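NudC domain-containing protein 2 (Mus musculus, PDB 2RH0) may regulate the LIS1/dynein pathway by stabilising LIS1 together with the Hsp90 chaperone. Local coordinates at residues A[35-44]-A[71-79]; A[88-98]-A[112-123]. All blocks are in the same frame, centred on the assembly; numbering follows the deposited sequence. Where two conformers were deposited one is given.

Interaction 1: residues A[35-44]-A[71-79]; sequences TRAQDIQCGL and EGTWTLEDR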
# COMPACT_ATOMS: atom_id res chain seq x y z
N THR A 35 -0.06 21.58 -4.01
CA THR A 35 -1.42 21.68 -3.50
C THR A 35 -1.42 22.11 -2.06
O THR A 35 -0.59 21.63 -1.27
CB THR A 35 -2.12 20.32 -3.62
OG1 THR A 35 -2.04 19.91 -4.99
CG2 THR A 35 -3.64 20.41 -3.16
N ARG A 36 -2.37 22.99 -1.71
CA ARG A 36 -2.49 23.52 -0.36
C ARG A 36 -3.87 23.21 0.11
O ARG A 36 -4.79 23.06 -0.70
CB ARG A 36 -2.33 25.04 -0.39
CG ARG A 36 -1.07 25.55 -1.08
CD ARG A 36 -1.18 27.04 -1.51
NE ARG A 36 -2.24 27.25 -2.51
CZ ARG A 36 -2.55 28.42 -3.07
NH1 ARG A 36 -1.87 29.52 -2.75
NH2 ARG A 36 -3.54 28.50 -3.96
N ALA A 37 -4.06 23.13 1.43
CA ALA A 37 -5.39 22.84 2.00
C ALA A 37 -6.48 23.76 1.47
O ALA A 37 -7.67 23.35 1.28
CB ALA A 37 -5.34 22.87 3.53
N GLN A 38 -6.10 25.01 1.25
CA GLN A 38 -7.05 25.97 0.70
C GLN A 38 -7.55 25.61 -0.68
O GLN A 38 -8.59 26.12 -1.09
CB GLN A 38 -6.47 27.39 0.69
CG GLN A 38 -5.35 27.66 -0.30
CD GLN A 38 -4.83 29.07 -0.17
OE1 GLN A 38 -3.91 29.33 0.59
NE2 GLN A 38 -5.50 30.00 -0.84
N ASP A 39 -6.82 24.76 -1.41
CA ASP A 39 -7.20 24.35 -2.77
C ASP A 39 -8.20 23.16 -2.86
O ASP A 39 -8.60 22.78 -3.95
CB ASP A 39 -5.93 23.94 -3.53
CG ASP A 39 -4.96 25.09 -3.71
OD1 ASP A 39 -5.45 26.22 -3.97
OD2 ASP A 39 -3.72 24.84 -3.60
N ILE A 40 -8.61 22.62 -1.72
CA ILE A 40 -9.39 21.42 -1.63
C ILE A 40 -10.86 21.73 -1.35
O ILE A 40 -11.15 22.49 -0.44
CB ILE A 40 -8.90 20.53 -0.41
CG1 ILE A 40 -7.40 20.16 -0.50
CG2 ILE A 40 -9.72 19.25 -0.23
CD1 ILE A 40 -6.98 19.59 -1.75
N GLN A 41 -11.76 21.16 -2.15
CA GLN A 41 -13.18 21.14 -1.77
C GLN A 41 -13.56 19.66 -1.71
O GLN A 41 -13.40 18.90 -2.65
CB GLN A 41 -14.09 21.93 -2.70
CG GLN A 41 -15.47 22.27 -2.05
CD GLN A 41 -15.35 23.25 -0.86
OE1 GLN A 41 -15.65 22.89 0.29
NE2 GLN A 41 -14.88 24.46 -1.12
N CYS A 42 -14.04 19.25 -0.55
CA CYS A 42 -14.37 17.87 -0.31
C CYS A 42 -15.67 17.78 0.48
O CYS A 42 -15.80 18.37 1.54
CB CYS A 42 -13.26 17.25 0.49
SG CYS A 42 -13.38 15.47 0.77
N GLY A 43 -16.64 17.06 -0.08
CA GLY A 43 -17.92 16.80 0.58
C GLY A 43 -18.00 15.31 0.88
O GLY A 43 -17.84 14.47 -0.02
N LEU A 44 -18.23 14.97 2.13
CA LEU A 44 -18.34 13.59 2.56
C LEU A 44 -19.75 13.38 3.12
O LEU A 44 -20.08 13.86 4.19
CB LEU A 44 -17.27 13.26 3.58
CG LEU A 44 -15.82 13.54 3.11
CD1 LEU A 44 -14.80 13.29 4.22
CD2 LEU A 44 -15.47 12.72 1.83
N GLU A 71 -18.47 11.34 10.78
CA GLU A 71 -17.15 10.83 11.16
C GLU A 71 -16.15 10.85 10.03
O GLU A 71 -14.98 10.59 10.29
CB GLU A 71 -17.26 9.42 11.76
CG GLU A 71 -18.06 9.43 13.09
CD GLU A 71 -17.99 8.15 13.87
OE1 GLU A 71 -16.99 7.40 13.68
OE2 GLU A 71 -18.92 7.92 14.70
N GLY A 72 -16.57 11.15 8.81
CA GLY A 72 -15.64 11.21 7.66
C GLY A 72 -14.63 12.32 7.80
O GLY A 72 -14.97 13.42 8.22
N THR A 73 -13.38 12.05 7.45
CA THR A 73 -12.34 13.04 7.54
C THR A 73 -11.53 13.07 6.25
O THR A 73 -11.50 12.07 5.51
CB THR A 73 -11.36 12.70 8.68
OG1 THR A 73 -10.83 11.40 8.44
CG2 THR A 73 -12.07 12.69 10.06
N TRP A 74 -10.95 14.22 5.95
CA TRP A 74 -10.01 14.34 4.85
C TRP A 74 -8.86 15.13 5.42
O TRP A 74 -9.08 16.03 6.25
CB TRP A 74 -10.61 15.02 3.62
CG TRP A 74 -10.91 16.47 3.68
CD1 TRP A 74 -12.16 17.06 3.84
CD2 TRP A 74 -9.98 17.57 3.50
NE1 TRP A 74 -12.04 18.42 3.80
CE2 TRP A 74 -10.73 18.76 3.58
CE3 TRP A 74 -8.59 17.65 3.28
CZ2 TRP A 74 -10.14 20.02 3.49
CZ3 TRP A 74 -8.00 18.90 3.20
CH2 TRP A 74 -8.77 20.06 3.30
N THR A 75 -7.65 14.78 5.02
CA THR A 75 -6.46 15.53 5.41
C THR A 75 -5.51 15.55 4.22
O THR A 75 -5.49 14.61 3.41
CB THR A 75 -5.78 14.91 6.68
OG1 THR A 75 -4.98 13.82 6.31
CG2 THR A 75 -6.81 14.42 7.68
N LEU A 76 -4.77 16.65 4.05
CA LEU A 76 -3.75 16.77 3.02
C LEU A 76 -2.42 16.38 3.65
O LEU A 76 -2.04 16.92 4.69
CB LEU A 76 -3.70 18.21 2.50
CG LEU A 76 -2.72 18.53 1.37
CD1 LEU A 76 -3.09 17.86 0.05
CD2 LEU A 76 -2.63 20.02 1.20
N GLU A 77 -1.70 15.46 3.02
CA GLU A 77 -0.46 14.97 3.60
C GLU A 77 0.73 15.14 2.65
O GLU A 77 0.64 14.77 1.49
CB GLU A 77 -0.59 13.46 3.86
CG GLU A 77 -1.86 12.98 4.55
CD GLU A 77 -1.86 13.17 6.06
OE1 GLU A 77 -0.96 13.85 6.61
OE2 GLU A 77 -2.79 12.62 6.70
N ASP A 78 1.84 15.69 3.15
CA ASP A 78 3.13 15.70 2.42
C ASP A 78 3.70 14.27 2.51
O ASP A 78 3.82 13.69 3.61
CB ASP A 78 4.12 16.68 3.04
CG ASP A 78 3.94 18.12 2.54
OD1 ASP A 78 3.87 18.32 1.29
OD2 ASP A 78 3.94 19.07 3.37
N ARG A 79 4.04 13.67 1.38
CA ARG A 79 4.35 12.25 1.39
C ARG A 79 5.60 11.98 0.51
O ARG A 79 5.74 10.91 -0.14
CB ARG A 79 3.10 11.48 0.89
CG ARG A 79 2.61 10.35 1.75
CD ARG A 79 2.13 10.84 3.10
NE ARG A 79 1.58 9.74 3.88

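Interaction 2: residues A[88-98]-A[112-123]; sequences KTKRDAANCWT and QDQMQRKLTLER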
# COMPACT_ATOMS: atom_id res chain seq x y z
N LYS A 88 15.46 -9.26 -7.67
CA LYS A 88 15.85 -10.51 -7.01
C LYS A 88 16.76 -11.35 -7.93
O LYS A 88 16.49 -11.44 -9.10
CB LYS A 88 14.61 -11.34 -6.67
CG LYS A 88 13.64 -10.73 -5.62
CD LYS A 88 12.46 -11.64 -5.43
CE LYS A 88 11.44 -11.07 -4.44
NZ LYS A 88 10.23 -11.97 -4.28
N THR A 89 17.81 -11.97 -7.39
CA THR A 89 18.61 -12.89 -8.16
C THR A 89 17.76 -14.15 -8.46
O THR A 89 17.76 -14.65 -9.58
CB THR A 89 19.88 -13.28 -7.40
OG1 THR A 89 20.67 -12.11 -7.11
CG2 THR A 89 20.72 -14.27 -8.20
N LYS A 90 17.01 -14.62 -7.46
CA LYS A 90 16.12 -15.81 -7.57
C LYS A 90 14.65 -15.34 -7.54
O LYS A 90 14.22 -14.72 -6.56
CB LYS A 90 16.41 -16.78 -6.41
CG LYS A 90 17.84 -17.36 -6.40
CD LYS A 90 18.24 -17.88 -5.04
CE LYS A 90 18.78 -16.77 -4.12
NZ LYS A 90 20.23 -16.44 -4.26
N ARG A 91 13.90 -15.64 -8.60
CA ARG A 91 12.56 -15.06 -8.83
C ARG A 91 11.39 -16.08 -8.93
O ARG A 91 10.46 -15.88 -9.70
CB ARG A 91 12.62 -14.22 -10.12
CG ARG A 91 13.59 -13.09 -10.01
CD ARG A 91 13.91 -12.38 -11.32
NE ARG A 91 15.37 -12.35 -11.39
CZ ARG A 91 16.12 -12.74 -12.43
NH1 ARG A 91 15.56 -13.08 -13.58
NH2 ARG A 91 17.45 -12.71 -12.33
N ASP A 92 11.45 -17.16 -8.16
CA ASP A 92 10.36 -18.15 -8.11
C ASP A 92 9.35 -17.73 -7.02
O ASP A 92 9.70 -16.93 -6.13
CB ASP A 92 10.93 -19.53 -7.77
CG ASP A 92 12.02 -19.98 -8.74
OD1 ASP A 92 11.93 -19.67 -9.96
OD2 ASP A 92 12.98 -20.65 -8.27
N ALA A 93 8.13 -18.28 -7.05
CA ALA A 93 7.19 -18.03 -5.94
C ALA A 93 7.76 -18.57 -4.60
O ALA A 93 7.36 -18.12 -3.52
CB ALA A 93 5.77 -18.59 -6.22
N ALA A 94 8.69 -19.53 -4.71
CA ALA A 94 9.43 -20.09 -3.55
C ALA A 94 10.56 -19.17 -3.04
O ALA A 94 11.24 -19.53 -2.08
CB ALA A 94 10.01 -21.45 -3.89
N ASN A 95 10.78 -18.04 -3.71
CA ASN A 95 11.70 -17.00 -3.24
C ASN A 95 10.90 -15.81 -2.71
O ASN A 95 11.10 -14.66 -3.07
CB ASN A 95 12.61 -16.55 -4.37
CG ASN A 95 13.41 -17.69 -4.96
OD1 ASN A 95 13.22 -18.06 -6.12
ND2 ASN A 95 14.31 -18.28 -4.15
N CYS A 96 9.94 -16.12 -1.86
CA CYS A 96 9.17 -15.10 -1.22
C CYS A 96 9.99 -14.65 -0.00
O CYS A 96 10.22 -15.44 0.90
CB CYS A 96 7.86 -15.69 -0.80
SG CYS A 96 6.80 -14.49 -0.01
N TRP A 97 10.43 -13.39 0.03
CA TRP A 97 11.22 -12.90 1.16
C TRP A 97 10.33 -12.75 2.37
O TRP A 97 9.25 -12.22 2.27
CB TRP A 97 11.82 -11.53 0.85
CG TRP A 97 12.94 -11.53 -0.17
CD1 TRP A 97 13.15 -12.44 -1.17
CD2 TRP A 97 13.92 -10.51 -0.35
NE1 TRP A 97 14.25 -12.07 -1.93
CE2 TRP A 97 14.74 -10.89 -1.44
CE3 TRP A 97 14.22 -9.34 0.34
CZ2 TRP A 97 15.81 -10.12 -1.86
CZ3 TRP A 97 15.29 -8.58 -0.08
CH2 TRP A 97 16.07 -8.97 -1.16
N THR A 98 10.81 -13.20 3.54
CA THR A 98 10.01 -13.13 4.77
C THR A 98 10.31 -11.87 5.63
O THR A 98 9.53 -11.51 6.56
CB THR A 98 10.16 -14.43 5.55
OG1 THR A 98 11.54 -14.77 5.66
CG2 THR A 98 9.44 -15.58 4.81
N GLN A 112 3.15 -12.67 5.92
CA GLN A 112 4.02 -13.55 5.12
C GLN A 112 3.15 -14.43 4.25
O GLN A 112 3.51 -14.75 3.12
CB GLN A 112 4.83 -14.48 6.00
CG GLN A 112 5.86 -13.81 6.85
CD GLN A 112 6.83 -14.82 7.58
OE1 GLN A 112 7.00 -15.97 7.18
NE2 GLN A 112 7.45 -14.34 8.63
N ASP A 113 2.00 -14.85 4.81
CA ASP A 113 1.10 -15.75 4.09
C ASP A 113 0.42 -14.96 2.96
O ASP A 113 0.26 -15.50 1.87
CB ASP A 113 0.07 -16.46 5.00
CG ASP A 113 -0.81 -17.42 4.20
OD1 ASP A 113 -0.23 -18.34 3.60
OD2 ASP A 113 -2.03 -17.22 4.08
N GLN A 114 0.01 -13.71 3.24
CA GLN A 114 -0.57 -12.86 2.21
C GLN A 114 0.42 -12.65 1.07
O GLN A 114 0.06 -12.72 -0.09
CB GLN A 114 -0.93 -11.50 2.75
CG GLN A 114 -2.17 -11.44 3.69
CD GLN A 114 -2.29 -10.10 4.37
OE1 GLN A 114 -1.56 -9.84 5.32
NE2 GLN A 114 -3.24 -9.23 3.92
N MSE A 115 1.66 -12.34 1.43
CA MSE A 115 2.70 -12.14 0.43
C MSE A 115 2.91 -13.36 -0.41
O MSE A 115 2.98 -13.25 -1.62
CB MSE A 115 4.01 -11.70 1.10
CG MSE A 115 3.94 -10.28 1.64
SE MSE A 115 5.60 -9.76 2.52
CE MSE A 115 5.32 -7.88 2.61
N GLN A 116 2.98 -14.53 0.21
CA GLN A 116 3.19 -15.78 -0.52
C GLN A 116 2.04 -16.09 -1.48
O GLN A 116 2.25 -16.57 -2.59
CB GLN A 116 3.36 -16.94 0.48
CG GLN A 116 3.61 -18.27 -0.22
CD GLN A 116 4.93 -18.27 -0.98
OE1 GLN A 116 5.98 -18.42 -0.39
NE2 GLN A 116 4.87 -18.08 -2.30
N ARG A 117 0.81 -15.87 -1.01
CA ARG A 117 -0.34 -16.05 -1.84
C ARG A 117 -0.33 -15.17 -3.07
O ARG A 117 -0.70 -15.64 -4.11
CB ARG A 117 -1.63 -15.79 -1.06
CG ARG A 117 -1.97 -16.94 -0.16
CD ARG A 117 -3.26 -16.62 0.59
NE ARG A 117 -3.71 -17.81 1.25
CZ ARG A 117 -4.50 -18.73 0.69
NH1 ARG A 117 -4.92 -18.59 -0.53
NH2 ARG A 117 -4.84 -19.79 1.40
N LYS A 118 0.12 -13.92 -2.98
CA LYS A 118 0.14 -13.04 -4.14
C LYS A 118 1.19 -13.48 -5.16
O LYS A 118 0.98 -13.41 -6.38
CB LYS A 118 0.35 -11.58 -3.73
CG LYS A 118 0.35 -10.57 -4.91
CD LYS A 118 -0.97 -10.60 -5.69
CE LYS A 118 -1.01 -9.52 -6.78
NZ LYS A 118 0.15 -9.62 -7.72
N LEU A 119 2.32 -13.93 -4.65
CA LEU A 119 3.39 -14.44 -5.51
C LEU A 119 2.99 -15.75 -6.22
O LEU A 119 3.24 -15.92 -7.40
CB LEU A 119 4.64 -14.65 -4.70
CG LEU A 119 5.61 -13.46 -4.70
CD1 LEU A 119 4.93 -12.13 -4.47
CD2 LEU A 119 6.68 -13.72 -3.74
N THR A 120 2.37 -16.67 -5.49
CA THR A 120 1.80 -17.89 -6.08
C THR A 120 0.82 -17.57 -7.17
O THR A 120 0.86 -18.21 -8.24
CB THR A 120 1.05 -18.73 -5.08
OG1 THR A 120 1.90 -19.02 -4.00
CG2 THR A 120 0.56 -20.02 -5.74
N LEU A 121 -0.05 -16.60 -6.91
CA LEU A 121 -1.02 -16.15 -7.89
C LEU A 121 -0.39 -15.48 -9.09
O LEU A 121 -0.80 -15.74 -10.21
CB LEU A 121 -1.97 -15.16 -7.26
CG LEU A 121 -2.91 -14.43 -8.23
CD1 LEU A 121 -3.88 -15.46 -8.90
CD2 LEU A 121 -3.64 -13.36 -7.46
N GLU A 122 0.57 -14.58 -8.87
CA GLU A 122 1.31 -13.94 -9.96
C GLU A 122 1.91 -15.03 -10.85
O GLU A 122 1.90 -14.94 -12.06
CB GLU A 122 2.44 -13.07 -9.40
CG GLU A 122 3.09 -12.12 -10.41
CD GLU A 122 4.37 -11.45 -9.88
OE1 GLU A 122 4.55 -11.36 -8.65
OE2 GLU A 122 5.20 -10.98 -10.70
N ARG A 123 2.46 -16.04 -10.22
CA ARG A 123 3.13 -17.14 -10.92
C ARG A 123 2.11 -17.98 -11.68
O ARG A 123 2.35 -18.39 -12.80
CB ARG A 123 3.83 -18.01 -9.89
CG ARG A 123 4.69 -19.11 -10.47
CD ARG A 123 5.91 -18.46 -11.13
NE ARG A 123 6.18 -18.95 -12.49
CZ ARG A 123 7.30 -18.70 -13.16
NH1 ARG A 123 8.27 -17.98 -12.60
NH2 ARG A 123 7.44 -19.18 -14.39

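Interaction 1: residues A[35-44]-A[71-79]
I40 and C42 lie over one face of the W74 indole. Both segments belong to the CS domain, a beta-sandwich fold of the p23/HSP20 type. Strands 40-44 and 73-77 face each other here as parts of two layers. Their axes come within 8.4 Å and run nearly antiparallel, at 159°. No hydrogen bond crosses between them; side chains pack on side chains and on backbone.

The aromatic contacts come first. I40 CG2 sits 3.7 Å from the centroid of the W74 six-membered ring, close to its normal, as a CH-pi contact. C42 CB makes a second one, 3.8 Å from the centroid of the five-membered ring. C42 SG lies obliquely to that ring, 4.3 Å from the same centroid. The W74 ring carbon CG stands between the backbone N and the carbonyl carbon (chi1 71°). This sets the indole beneath both residues.

Apolar packing extends the contact at both ends. L44 CD1 rests on the backbone of G72 and T73, 3.7 Å from G72 C. At the other end, L76 points one methyl, CD2, at the backbone of T35, R36 and A37, with A37 N at 3.4 Å. Its other methyl, CD1, meets T35 CG2, where the two side chains cross at a slant.

Partners of the two strands differ. Strand 40-44 pairs with strand 48-53 of its own chain. Strand 73-77 forms an antiparallel ladder with a strand of the second subunit. The sheet therefore runs on across the interface, where V82 of the second subunit packs on I40.

Polar bonds shape the turn before strand 40-44. R36 grips the D39 carboxylate side-on. R36 NE reaches D39 OD2 at 3.0 Å and 174°, and R36 NH2 meets the syn lone pair of D39 OD1, also at 3.0 Å.

Interaction 2: residues A[88-98]-A[112-123]
Q116 donates a hydrogen bond from NE2 to A93 O, 2.8 Å long and nearly straight at 169°. The oxygen lies in the plane of the Q116 amide, but the donor stands above the A93 carbonyl plane. The other amide atom, Q116 OE1, lies 3.3 Å from C96 CB. With CG anti to the backbone N and a bend at chi2 (65°), the Q116 amide turns back to the loop.

A93 CB rests on the helix backbone, 3.9 Å from L119 O. C96 CB meets L119 CD2 at 3.7 Å, and C96 SG packs on the CB of selenomethionine M115. K88 NZ meets L119 CD2 tip to tip. T98 CG2 lies 3.4 Å from Q112 OE1; Q112 NE2 is hydrogen-bonded to A107 O.

The loop thus lies along helix 109-127, touching it at successive turns. A type I beta turn, D92 to N95, brings A93 to the helix. N95 OD1 accepts from D92 N at 2.8 Å, in the carbonyl plane on a lone pair.

Farther out, K88 NZ donates to N95 O, and to T21 O and Q20 OE1 of the second subunit.

From the N terminus, the chain passes strands 11-12, 16-20 and 24-30 before reaching interaction 1. That contact closes a loop containing strands 48-53 and 56-62, and sets strand 73-77 across from strand 40-44. Strand 81-87 then leads to the second contact. Interaction 2 closes a shorter loop, with strand 104-106 and the start of helix 109-127 inside it, and joins the segment after strand 81-87 to that helix. The two loops follow in series; they neither nest nor cross. The centres of interactions 1 and 2 are about 36 Å apart. They lie on opposite sides of the chain's centre. Both contacts touch the second subunit.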